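Local coordinates for EchA1_1 (Mycobacterium avium subsp. paratuberculosis, PDB 3R9T), which probably catalyses the reversible hydration of (2E)-enoyl-CoA thioesters to (3S)-3-hydroxyacyl-CoA, a step of fatty-acid metabolism, as a member of the crotonase family, at residues B[22-27]-B[57-62]; B[27-32]-B[70-75]; B[65-70]-B[110-115]; B[104-109]-B[124-129]; B[115-120]-B[132-137]. One frame throughout, in Å; residues are numbered along the deposited sequence.

How the contacts relate
Contacts 1 and 4 are parallel strand pairs of the same large sheet; strands 56-61 and 104-108 are neighbours in it, so the two ladders run on into each other, and both are buried and rich in backbone bonds. Contact 3 is also mostly backbone, but it joins a bent loop to strand 111-113. Contact 5, about 6 Å from it between centres and sharing Gly115, sets helix 115-122 across strand 133-135 through one threonine hydroxyl and some apolar packing, and reaches the bound benzoic acid. Contact 2 is small but still buried, although its loop carries exposed residues; it has no hydrogen bond of its own and is tied to contact 1 by the Arg26-Asp72 salt bridge.

Contact 1: B[22-27]-B[57-62]; sequences ITINRP and VVLTGA
Leu59 holds CG anti to its backbone N (chi1 177°), and this swings CD1 across to Ile22, where it stops 3.7 Å from Ile22 CG2. On the other side of the sheet, Thr60 turns its hydroxyl anti to the backbone N (chi1 -162°). Its methyl CG2 is thereby left between the backbone N and the carbonyl carbon, 3.6 Å from Thr23 OG1, and the two threonines lie side by side pointing the same way. The backbones form a parallel ladder. Ile22 N gives a short, nearly straight bond to Val58 O (2.7 Å, 174°), and Ile22 O takes Thr60 N at 2.9 Å. Thr60 O then accepts from Ile24 N at 2.8 Å. A last rung closes the ladder where both strands end: Ala62 N reaches Ile24 O at 2.9 Å. Ala62 CB is tucked 3.3 Å from Ile24 O as well. At the start of the pair, Ile22 CD1 meets Val57 CG1 at 3.8 Å. Strands 19-24 and 56-61 are linked by helix 35-50, making a beta-alpha-beta unit of the crotonase fold, and the helix receives Ile22 and Ile24 through Ala44 and Val37. Leu119 of helix 115-122 packs on Ile24 and Leu59. The two faces therefore differ in chemistry: the Ile22, Leu59 and Ile24 face is wholly hydrocarbon and suits helix packing, whereas on the Thr23 and Thr60 face the buried Thr60 hydroxyl is satisfied by Ala107 O of the next strand, a side-chain tie added to the backbone ladder.

Contact 2: B[27-32]-B[70-75]; sequences PEARNA and GADLKA
Ala32 rests on Gly70 and Asp72 in a small van der Waals contact within the crotonase fold, where the loop between strand 19-24 and helix 35-50 meets the start of helix 73-77. No hydrogen bond passes between the two segments. Ala32 CA lies 3.2 Å from Gly70 O as a CA-H...O contact, and its methyl CB sits 3.4 Å from that same oxygen. The methyl also reaches along the chain to Asp72, 3.7 Å from Asp72 CA. The backbone is secured just beyond, since Gly70 and Asp72 both bond to the backbone of Ile33. Ala71, between them, touches the bound benzoic acid; in enoyl-CoA hydratases this part of the chain usually supplies a backbone N-H to the oxyanion hole, which is consistent with its place here. Asp72 is the N-cap of the helix. With CG anti to the backbone N (chi1 -175°), its carboxylate turns back over the first helical turn. The two oxygens then divide the work: OD2 makes a salt bridge with Arg26 NH1, and that same NH1 bonds to Ala32 O, so the arginine spans both sides of the contact. Asp72 OD1 is given to the helix, weakly to Lys74 N, and more firmly through its anti lone pair to Ala75 N, at 2.9 Å and 154°.

Contact 3: B[65-70]-B[110-115]; sequences KSFCAG and GTALGG
A corner in the loop leading to helix 73-77 is fastened to strand 111-113 where Lys65, Phe67 and Cys68 meet Thr111. Thr111 N donates to Lys65 O at 3.0 Å, and Thr111 O is then gripped by two successive amides. Cys68 N comes in close to the line of the carbonyl at 3.0 Å, while Phe67 N reaches it at 2.9 Å along a more bent path (137°), tilted from the carbonyl plane. One oxygen can serve both because the chain turns at Phe67. Further on, Leu113 N adds only a weak bond to Cys68 O. On one side of this pairing a water bridges Ser66 OG and Thr111 OG1, 2.7 Å from the latter. On the other, Phe67 CD2 meets Ala112 CB at 3.7 Å; the phenylalanine holds CG anti to its backbone N (chi1 167°), which carries the ring away from 110-115 onto Leu119 of helix 115-122. In the crotonase fold these two chain regions usually carry the backbone N-H groups of the oxyanion hole, and Gly115 indeed touches the bound benzoic acid. Here glycines allow a close approach: Gly70 CA is 3.6 Å from Gly115 N and 3.3 Å from Leu113 O. At the far end Gly110, likewise without a side chain, lets its CA lie 3.3 Å from Lys65 O, although Gly110 N is buried with no partner in the model.

Contact 4: B[104-109]-B[124-129]; sequences TIAAVN and DLVVAD
Thr104 and Asp124 set their side chains at about a right angle and exchange bonds in both directions. Thr104 places OG1 in the crowded position between its backbone N and carbonyl carbon (chi1 59°), where it accepts from Asp124 N at 3.0 Å. In return Asp124 OD2 takes Thr104 N at 2.9 Å, on its anti side and 31° out of the carboxylate plane. The carboxylate has further partners: Tyr219 OH at OD1, and Lys215 in a salt bridge with OD2. Four regular bonds then carry the ladder from Ala106 N and Leu125 O to Asp129 N and Val108 O (2.8 Å). On one face Val108 and Val126 cross obliquely, Val108 CG2 against Val126 CG1 at 3.8 Å, and Val108 CB lies 4.1 Å from Ala128 CB. On the opposite face Ile105 and Val127 bring their CG2 methyls to 4.3 Å and lie under helix 192-204. Lys160 of a second subunit packs on Leu125 and Val126. Neighbouring parallel strands with helical cover, joined in the chain through strand 111-113 and helix 115-122, are typical of the crotonase fold.

Contact 5: B[115-120]-B[132-137]; sequences GGTELA and AQFGLP. With BEZ (benzoic acid), chain E.
Thr117 and Gly135 make the tight part of this contact: Gly135 N points straight at Thr117 OG1, 2.9 Å away at 171°. The hydroxyl oxygen also lies in the plane of the Phe134 ring at its edge, 3.5 Å from Phe134 CD1. It is placed there with OG1 anti to the carbonyl carbon (chi1 -77°), where it can also bond to Ala112 O. A single buried hydroxyl thus ties the helix to two neighbouring strands. The rest of the contact is looser and apolar. Ala120 CB stands 4.2 Å from Phe134 CE1, and Leu136 CD2 touches both Thr117 CG2 and Glu118 CG at 3.9 Å. Past Leu136 the helix faces the ligand pocket, where Glu118 OE1 comes within 2.5 Å of O1 of the benzoic acid. Glu118 OE2 accepts from Gly149 N, which steadies the carboxylate. Glu138, another residue of the pocket, follows just after the second segment; Glu118 and Glu138 probably correspond to the two catalytic glutamates of enoyl-CoA hydratases. The 115-120 part of the helix runs almost perpendicular (91°) to strand 133-135, and that strand lies between 111-113 and 172-173 in a small sheet, while Phe134 reaches over to Val108 and Ala128 of the large sheet and Ala120 to Val126.

Contact 1: B[22-27]-B[57-62]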
# COMPACT_ATOMS: atom_id res chain seq x y z
N ILE B 22 4.97 5.73 28.18
CA ILE B 22 3.63 6.16 28.54
C ILE B 22 2.76 4.93 28.77
O ILE B 22 2.61 4.10 27.87
CB ILE B 22 2.98 6.99 27.40
CG1 ILE B 22 3.84 8.20 27.08
CG2 ILE B 22 1.57 7.44 27.77
CD1 ILE B 22 3.28 9.08 25.95
N THR B 23 2.16 4.81 29.96
CA THR B 23 1.39 3.62 30.30
C THR B 23 -0.07 4.00 30.55
O THR B 23 -0.35 4.82 31.45
CB THR B 23 1.99 2.91 31.53
OG1 THR B 23 3.38 2.61 31.32
CG2 THR B 23 1.23 1.63 31.83
N ILE B 24 -0.99 3.43 29.78
CA ILE B 24 -2.40 3.65 30.03
C ILE B 24 -2.68 2.95 31.36
O ILE B 24 -2.26 1.81 31.56
CB ILE B 24 -3.28 3.06 28.93
CG1 ILE B 24 -2.97 3.70 27.58
CG2 ILE B 24 -4.75 3.26 29.27
CD1 ILE B 24 -3.57 2.93 26.39
N ASN B 25 -3.37 3.65 32.26
CA ASN B 25 -3.46 3.26 33.66
C ASN B 25 -4.91 3.06 34.13
O ASN B 25 -5.32 3.60 35.17
CB ASN B 25 -2.75 4.34 34.50
CG ASN B 25 -2.46 3.88 35.92
OD1 ASN B 25 -2.18 2.71 36.17
ND2 ASN B 25 -2.52 4.82 36.87
N ARG B 26 -5.68 2.28 33.37
CA ARG B 26 -7.03 1.87 33.82
C ARG B 26 -7.27 0.37 33.69
O ARG B 26 -8.22 -0.05 33.02
CB ARG B 26 -8.12 2.60 33.05
CG ARG B 26 -8.12 4.09 33.22
CD ARG B 26 -9.28 4.65 32.45
NE ARG B 26 -10.56 4.33 33.08
CZ ARG B 26 -11.69 4.05 32.42
NH1 ARG B 26 -11.72 4.00 31.09
NH2 ARG B 26 -12.80 3.80 33.10
N PRO B 27 -6.43 -0.45 34.34
CA PRO B 27 -6.59 -1.88 34.15
C PRO B 27 -7.93 -2.40 34.65
O PRO B 27 -8.47 -3.33 34.05
CB PRO B 27 -5.41 -2.48 34.93
CG PRO B 27 -5.01 -1.44 35.91
CD PRO B 27 -5.36 -0.12 35.29
N VAL B 57 9.36 7.44 22.10
CA VAL B 57 8.24 7.22 22.98
C VAL B 57 7.71 5.83 22.79
O VAL B 57 7.51 5.39 21.65
CB VAL B 57 7.13 8.21 22.64
CG1 VAL B 57 5.85 7.91 23.43
CG2 VAL B 57 7.63 9.63 22.90
N VAL B 58 7.47 5.14 23.90
CA VAL B 58 6.76 3.86 23.93
C VAL B 58 5.43 4.02 24.67
O VAL B 58 5.39 4.60 25.77
CB VAL B 58 7.59 2.76 24.63
CG1 VAL B 58 6.78 1.48 24.81
CG2 VAL B 58 8.84 2.46 23.83
N LEU B 59 4.37 3.50 24.05
CA LEU B 59 3.01 3.50 24.60
C LEU B 59 2.64 2.06 24.92
O LEU B 59 2.74 1.20 24.06
CB LEU B 59 2.00 4.08 23.58
CG LEU B 59 0.54 4.05 24.06
CD1 LEU B 59 0.36 5.02 25.24
CD2 LEU B 59 -0.43 4.36 22.90
N THR B 60 2.21 1.80 26.16
CA THR B 60 1.81 0.45 26.57
C THR B 60 0.63 0.54 27.56
O THR B 60 0.18 1.65 27.91
CB THR B 60 3.03 -0.30 27.18
OG1 THR B 60 2.82 -1.72 27.21
CG2 THR B 60 3.36 0.26 28.58
N GLY B 61 0.12 -0.61 27.98
CA GLY B 61 -1.00 -0.68 28.89
C GLY B 61 -0.55 -1.31 30.19
O GLY B 61 0.29 -2.20 30.19
N ALA B 62 -1.13 -0.85 31.29
CA ALA B 62 -0.83 -1.39 32.61
C ALA B 62 -1.36 -2.81 32.73
O ALA B 62 -2.45 -3.11 32.24
CB ALA B 62 -1.44 -0.51 33.70

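Contact 2: B[27-32]-B[70-75]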
# COMPACT_ATOMS: atom_id res chain seq x y z
N PRO B 27 -6.43 -0.45 34.34
CA PRO B 27 -6.59 -1.88 34.15
C PRO B 27 -7.93 -2.40 34.65
O PRO B 27 -8.47 -3.33 34.05
CB PRO B 27 -5.41 -2.48 34.93
CG PRO B 27 -5.01 -1.44 35.91
CD PRO B 27 -5.36 -0.12 35.29
N GLU B 28 -8.49 -1.79 35.70
CA GLU B 28 -9.83 -2.15 36.18
C GLU B 28 -10.91 -2.01 35.09
O GLU B 28 -12.00 -2.58 35.21
CB GLU B 28 -10.22 -1.30 37.41
CG GLU B 28 -10.58 0.18 37.11
CD GLU B 28 -9.38 1.12 37.07
OE1 GLU B 28 -8.22 0.65 37.02
OE2 GLU B 28 -9.61 2.35 37.09
N ALA B 29 -10.61 -1.24 34.04
CA ALA B 29 -11.53 -1.07 32.91
C ALA B 29 -10.90 -1.51 31.59
O ALA B 29 -11.26 -1.00 30.52
CB ALA B 29 -11.99 0.38 32.83
N ARG B 30 -9.96 -2.45 31.66
CA ARG B 30 -9.29 -3.00 30.47
C ARG B 30 -8.59 -1.93 29.64
O ARG B 30 -8.45 -2.05 28.43
CB ARG B 30 -10.27 -3.82 29.62
CG ARG B 30 -10.62 -5.11 30.31
CD ARG B 30 -11.95 -5.79 30.02
NE ARG B 30 -12.73 -5.65 28.77
CZ ARG B 30 -12.52 -6.18 27.55
NH1 ARG B 30 -13.47 -5.92 26.64
NH2 ARG B 30 -11.44 -6.89 27.18
N ASN B 31 -8.15 -0.89 30.34
CA ASN B 31 -7.39 0.20 29.76
C ASN B 31 -8.14 0.88 28.62
O ASN B 31 -7.53 1.37 27.68
CB ASN B 31 -5.99 -0.29 29.33
CG ASN B 31 -5.08 -0.55 30.53
OD1 ASN B 31 -5.08 0.20 31.51
ND2 ASN B 31 -4.29 -1.62 30.45
N ALA B 32 -9.47 0.92 28.74
CA ALA B 32 -10.31 1.61 27.78
C ALA B 32 -10.06 3.11 27.85
O ALA B 32 -9.75 3.67 28.90
CB ALA B 32 -11.80 1.29 28.03
N GLY B 70 -10.35 -0.68 23.83
CA GLY B 70 -11.06 0.23 22.93
C GLY B 70 -11.55 1.48 23.62
O GLY B 70 -11.11 1.82 24.72
N ALA B 71 -12.47 2.18 22.96
CA ALA B 71 -13.14 3.33 23.57
C ALA B 71 -13.98 2.86 24.76
O ALA B 71 -14.61 1.80 24.68
CB ALA B 71 -14.02 4.01 22.54
N ASP B 72 -13.98 3.61 25.85
CA ASP B 72 -14.75 3.24 27.04
C ASP B 72 -16.25 3.31 26.72
O ASP B 72 -16.77 4.39 26.41
CB ASP B 72 -14.42 4.18 28.21
CG ASP B 72 -15.09 3.76 29.51
OD1 ASP B 72 -16.30 4.05 29.68
OD2 ASP B 72 -14.41 3.15 30.35
N LEU B 73 -16.93 2.18 26.80
CA LEU B 73 -18.33 2.09 26.38
C LEU B 73 -19.31 2.87 27.28
O LEU B 73 -20.38 3.28 26.83
CB LEU B 73 -18.76 0.63 26.26
CG LEU B 73 -18.02 -0.12 25.14
CD1 LEU B 73 -18.11 -1.64 25.28
CD2 LEU B 73 -18.55 0.33 23.78
N LYS B 74 -18.93 3.07 28.54
CA LYS B 74 -19.77 3.78 29.50
C LYS B 74 -19.71 5.28 29.24
O LYS B 74 -20.71 5.98 29.39
CB LYS B 74 -19.33 3.46 30.93
N ALA B 75 -18.53 5.76 28.84
CA ALA B 75 -18.35 7.15 28.42
C ALA B 75 -19.12 7.43 27.13
O ALA B 75 -19.68 8.51 26.95
CB ALA B 75 -16.87 7.46 28.22

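Contact 3: B[65-70]-B[110-115]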
# COMPACT_ATOMS: atom_id res chain seq x y z
N LYS B 65 -3.11 -8.25 30.81
CA LYS B 65 -4.18 -8.75 29.93
C LYS B 65 -4.55 -7.78 28.83
O LYS B 65 -4.94 -8.22 27.77
CB LYS B 65 -5.45 -9.12 30.72
CG LYS B 65 -5.27 -10.28 31.69
CD LYS B 65 -5.35 -11.64 31.00
CE LYS B 65 -5.53 -12.79 32.00
NZ LYS B 65 -5.13 -14.09 31.40
N SER B 66 -4.46 -6.47 29.10
CA SER B 66 -5.03 -5.47 28.19
C SER B 66 -4.04 -4.38 27.79
O SER B 66 -3.47 -3.75 28.65
CB SER B 66 -6.22 -4.76 28.86
OG SER B 66 -7.25 -5.67 29.22
N PHE B 67 -3.88 -4.14 26.48
CA PHE B 67 -3.19 -2.93 26.01
C PHE B 67 -4.21 -1.80 26.04
O PHE B 67 -4.03 -0.79 26.73
CB PHE B 67 -2.62 -3.17 24.60
CG PHE B 67 -2.16 -1.91 23.87
CD1 PHE B 67 -0.98 -1.26 24.23
CD2 PHE B 67 -2.88 -1.43 22.77
CE1 PHE B 67 -0.55 -0.14 23.52
CE2 PHE B 67 -2.45 -0.31 22.07
CZ PHE B 67 -1.28 0.32 22.44
N CYS B 68 -5.28 -2.00 25.28
CA CYS B 68 -6.42 -1.09 25.27
C CYS B 68 -7.58 -1.82 24.61
O CYS B 68 -7.52 -2.18 23.44
CB CYS B 68 -6.07 0.19 24.52
SG CYS B 68 -7.48 1.26 24.26
N ALA B 69 -8.63 -2.05 25.40
CA ALA B 69 -9.82 -2.78 24.93
C ALA B 69 -10.67 -1.96 23.97
O ALA B 69 -11.62 -2.50 23.38
CB ALA B 69 -10.67 -3.23 26.13
N GLY B 70 -10.35 -0.68 23.83
CA GLY B 70 -11.06 0.23 22.93
C GLY B 70 -11.55 1.48 23.62
O GLY B 70 -11.11 1.82 24.72
N GLY B 110 -1.45 -6.89 25.53
CA GLY B 110 -2.58 -7.81 25.48
C GLY B 110 -3.65 -7.32 24.53
O GLY B 110 -3.33 -6.85 23.44
N THR B 111 -4.91 -7.42 24.93
CA THR B 111 -6.02 -7.08 24.06
C THR B 111 -5.85 -5.69 23.47
O THR B 111 -5.55 -4.75 24.20
CB THR B 111 -7.35 -7.07 24.81
OG1 THR B 111 -7.45 -8.22 25.64
CG2 THR B 111 -8.50 -7.05 23.81
N ALA B 112 -6.04 -5.58 22.16
CA ALA B 112 -5.90 -4.31 21.46
C ALA B 112 -6.97 -4.21 20.39
O ALA B 112 -6.68 -4.19 19.20
CB ALA B 112 -4.51 -4.20 20.84
N LEU B 113 -8.22 -4.14 20.84
CA LEU B 113 -9.38 -4.13 19.96
C LEU B 113 -9.95 -2.72 19.79
O LEU B 113 -9.92 -1.87 20.72
CB LEU B 113 -10.45 -5.09 20.50
CG LEU B 113 -10.08 -6.58 20.56
CD1 LEU B 113 -11.19 -7.41 21.21
CD2 LEU B 113 -9.73 -7.12 19.19
N GLY B 114 -10.47 -2.48 18.59
CA GLY B 114 -11.11 -1.23 18.26
C GLY B 114 -10.11 -0.10 18.46
O GLY B 114 -9.07 -0.05 17.79
N GLY B 115 -10.41 0.79 19.40
CA GLY B 115 -9.49 1.85 19.81
C GLY B 115 -8.06 1.40 20.02
O GLY B 115 -7.14 2.11 19.64
O HOH W 1 -9.01 -7.53 27.75

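Contact 4: B[104-109]-B[124-129]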
# COMPACT_ATOMS: atom_id res chain seq x y z
N THR B 104 7.41 6.82 17.75
CA THR B 104 6.46 6.19 18.66
C THR B 104 6.34 4.70 18.40
O THR B 104 6.23 4.27 17.26
CB THR B 104 5.07 6.85 18.58
OG1 THR B 104 4.57 6.74 17.23
CG2 THR B 104 5.15 8.36 18.99
N ILE B 105 6.37 3.91 19.47
CA ILE B 105 6.30 2.48 19.40
C ILE B 105 5.21 2.04 20.35
O ILE B 105 5.29 2.32 21.55
CB ILE B 105 7.63 1.85 19.87
CG1 ILE B 105 8.81 2.40 19.06
CG2 ILE B 105 7.52 0.30 19.87
CD1 ILE B 105 10.18 2.05 19.68
N ALA B 106 4.21 1.35 19.83
CA ALA B 106 3.19 0.73 20.65
C ALA B 106 3.69 -0.62 21.17
O ALA B 106 4.10 -1.46 20.39
CB ALA B 106 1.96 0.52 19.82
N ALA B 107 3.70 -0.79 22.48
CA ALA B 107 4.09 -2.04 23.08
C ALA B 107 2.82 -2.70 23.58
O ALA B 107 2.33 -2.39 24.68
CB ALA B 107 5.05 -1.78 24.20
N VAL B 108 2.28 -3.57 22.73
CA VAL B 108 0.97 -4.17 22.92
C VAL B 108 1.07 -5.41 23.79
O VAL B 108 1.53 -6.48 23.35
CB VAL B 108 0.35 -4.45 21.58
CG1 VAL B 108 -1.00 -5.09 21.76
CG2 VAL B 108 0.24 -3.12 20.79
N ASN B 109 0.67 -5.22 25.05
CA ASN B 109 0.83 -6.22 26.10
C ASN B 109 -0.34 -7.20 26.18
O ASN B 109 -0.24 -8.23 26.85
CB ASN B 109 1.05 -5.53 27.45
CG ASN B 109 -0.01 -4.51 27.77
OD1 ASN B 109 -0.19 -3.53 27.03
ND2 ASN B 109 -0.73 -4.72 28.88
N ASP B 124 4.24 4.71 15.00
CA ASP B 124 5.17 4.42 13.93
C ASP B 124 5.46 2.93 13.79
O ASP B 124 5.56 2.42 12.66
CB ASP B 124 6.48 5.17 14.12
CG ASP B 124 6.32 6.65 14.11
OD1 ASP B 124 5.56 7.15 13.24
OD2 ASP B 124 6.98 7.31 14.96
N LEU B 125 5.61 2.26 14.93
CA LEU B 125 6.04 0.85 15.03
C LEU B 125 5.21 0.17 16.11
O LEU B 125 4.70 0.81 17.03
CB LEU B 125 7.52 0.77 15.39
CG LEU B 125 8.44 1.49 14.39
CD1 LEU B 125 9.85 1.69 14.98
CD2 LEU B 125 8.46 0.76 13.07
N VAL B 126 5.08 -1.14 15.98
CA VAL B 126 4.35 -1.97 16.94
C VAL B 126 5.10 -3.27 17.27
O VAL B 126 5.44 -4.03 16.38
CB VAL B 126 2.94 -2.36 16.43
CG1 VAL B 126 2.15 -3.03 17.52
CG2 VAL B 126 2.18 -1.10 15.93
N VAL B 127 5.29 -3.51 18.56
CA VAL B 127 5.75 -4.79 19.09
C VAL B 127 4.59 -5.37 19.92
O VAL B 127 4.01 -4.66 20.75
CB VAL B 127 6.99 -4.57 19.95
CG1 VAL B 127 7.51 -5.89 20.54
CG2 VAL B 127 8.05 -3.86 19.13
N ALA B 128 4.26 -6.64 19.71
CA ALA B 128 3.13 -7.26 20.41
C ALA B 128 3.50 -8.54 21.13
O ALA B 128 4.19 -9.39 20.58
CB ALA B 128 2.01 -7.55 19.44
N ASP B 129 3.00 -8.66 22.35
CA ASP B 129 2.90 -9.93 23.08
C ASP B 129 2.17 -10.95 22.18
O ASP B 129 1.18 -10.61 21.53
CB ASP B 129 2.12 -9.64 24.37
CG ASP B 129 2.16 -10.78 25.36
OD1 ASP B 129 1.64 -11.86 25.04
OD2 ASP B 129 2.68 -10.56 26.48

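Contact 5: B[115-120]-B[132-137]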
# COMPACT_ATOMS: atom_id res chain seq x y z
N GLY B 115 -10.41 0.79 19.40
CA GLY B 115 -9.49 1.85 19.81
C GLY B 115 -8.06 1.40 20.02
O GLY B 115 -7.14 2.11 19.64
N GLY B 116 -7.84 0.22 20.59
CA GLY B 116 -6.48 -0.29 20.77
C GLY B 116 -5.73 -0.53 19.48
O GLY B 116 -4.53 -0.24 19.36
N THR B 117 -6.43 -1.08 18.50
CA THR B 117 -5.87 -1.26 17.18
C THR B 117 -5.62 0.10 16.51
O THR B 117 -4.65 0.27 15.78
CB THR B 117 -6.79 -2.17 16.32
OG1 THR B 117 -6.59 -3.53 16.73
CG2 THR B 117 -6.46 -2.09 14.84
N GLU B 118 -6.49 1.07 16.78
CA GLU B 118 -6.33 2.42 16.22
C GLU B 118 -5.11 3.11 16.83
O GLU B 118 -4.42 3.86 16.16
CB GLU B 118 -7.63 3.20 16.39
CG GLU B 118 -8.76 2.57 15.56
CD GLU B 118 -10.08 3.22 15.82
OE1 GLU B 118 -10.60 3.04 16.95
OE2 GLU B 118 -10.58 3.93 14.93
N LEU B 119 -4.83 2.87 18.10
CA LEU B 119 -3.57 3.35 18.69
C LEU B 119 -2.34 2.75 17.98
O LEU B 119 -1.36 3.44 17.73
CB LEU B 119 -3.49 3.03 20.18
CG LEU B 119 -4.54 3.67 21.09
CD1 LEU B 119 -4.34 3.20 22.54
CD2 LEU B 119 -4.53 5.20 21.00
N ALA B 120 -2.40 1.45 17.66
CA ALA B 120 -1.32 0.77 16.92
C ALA B 120 -1.13 1.39 15.55
O ALA B 120 -0.01 1.70 15.14
CB ALA B 120 -1.62 -0.75 16.80
N ALA B 132 -1.57 -11.03 22.19
CA ALA B 132 -2.37 -9.87 21.78
C ALA B 132 -3.28 -10.21 20.63
O ALA B 132 -2.93 -10.99 19.76
CB ALA B 132 -1.47 -8.70 21.39
N GLN B 133 -4.46 -9.61 20.66
CA GLN B 133 -5.46 -9.70 19.62
C GLN B 133 -5.80 -8.30 19.11
O GLN B 133 -5.97 -7.36 19.90
CB GLN B 133 -6.70 -10.37 20.21
CG GLN B 133 -7.76 -10.71 19.20
CD GLN B 133 -8.88 -11.56 19.79
OE1 GLN B 133 -9.67 -11.10 20.61
NE2 GLN B 133 -8.94 -12.82 19.37
N PHE B 134 -5.89 -8.16 17.80
CA PHE B 134 -6.21 -6.89 17.15
C PHE B 134 -7.56 -7.02 16.46
O PHE B 134 -8.09 -8.12 16.33
CB PHE B 134 -5.15 -6.54 16.12
CG PHE B 134 -3.80 -6.30 16.73
CD1 PHE B 134 -3.44 -5.04 17.18
CD2 PHE B 134 -2.91 -7.34 16.91
CE1 PHE B 134 -2.21 -4.81 17.79
CE2 PHE B 134 -1.66 -7.11 17.50
CZ PHE B 134 -1.32 -5.85 17.94
N GLY B 135 -8.12 -5.89 16.05
CA GLY B 135 -9.38 -5.90 15.29
C GLY B 135 -10.14 -4.60 15.43
O GLY B 135 -9.80 -3.75 16.27
N LEU B 136 -11.16 -4.46 14.59
CA LEU B 136 -12.05 -3.28 14.58
C LEU B 136 -13.50 -3.75 14.64
O LEU B 136 -14.22 -3.74 13.63
CB LEU B 136 -11.82 -2.40 13.35
CG LEU B 136 -10.40 -1.82 13.20
CD1 LEU B 136 -10.25 -1.19 11.81
CD2 LEU B 136 -10.10 -0.84 14.33
N PRO B 137 -13.95 -4.14 15.84
CA PRO B 137 -15.29 -4.69 16.03
C PRO B 137 -16.41 -3.66 16.10
O PRO B 137 -17.56 -4.04 16.34
CB PRO B 137 -15.16 -5.42 17.38
CG PRO B 137 -14.19 -4.61 18.13
CD PRO B 137 -13.17 -4.16 17.09
C BEZ E . -13.64 3.92 17.98
O1 BEZ E . -12.71 4.35 17.29
O2 BEZ E . -13.74 2.70 18.20
C1 BEZ E . -14.59 4.91 18.58
C2 BEZ E . -14.18 6.23 18.72
C3 BEZ E . -15.05 7.16 19.28
C4 BEZ E . -16.31 6.76 19.70
C5 BEZ E . -16.71 5.44 19.57
C6 BEZ E . -15.85 4.50 19.01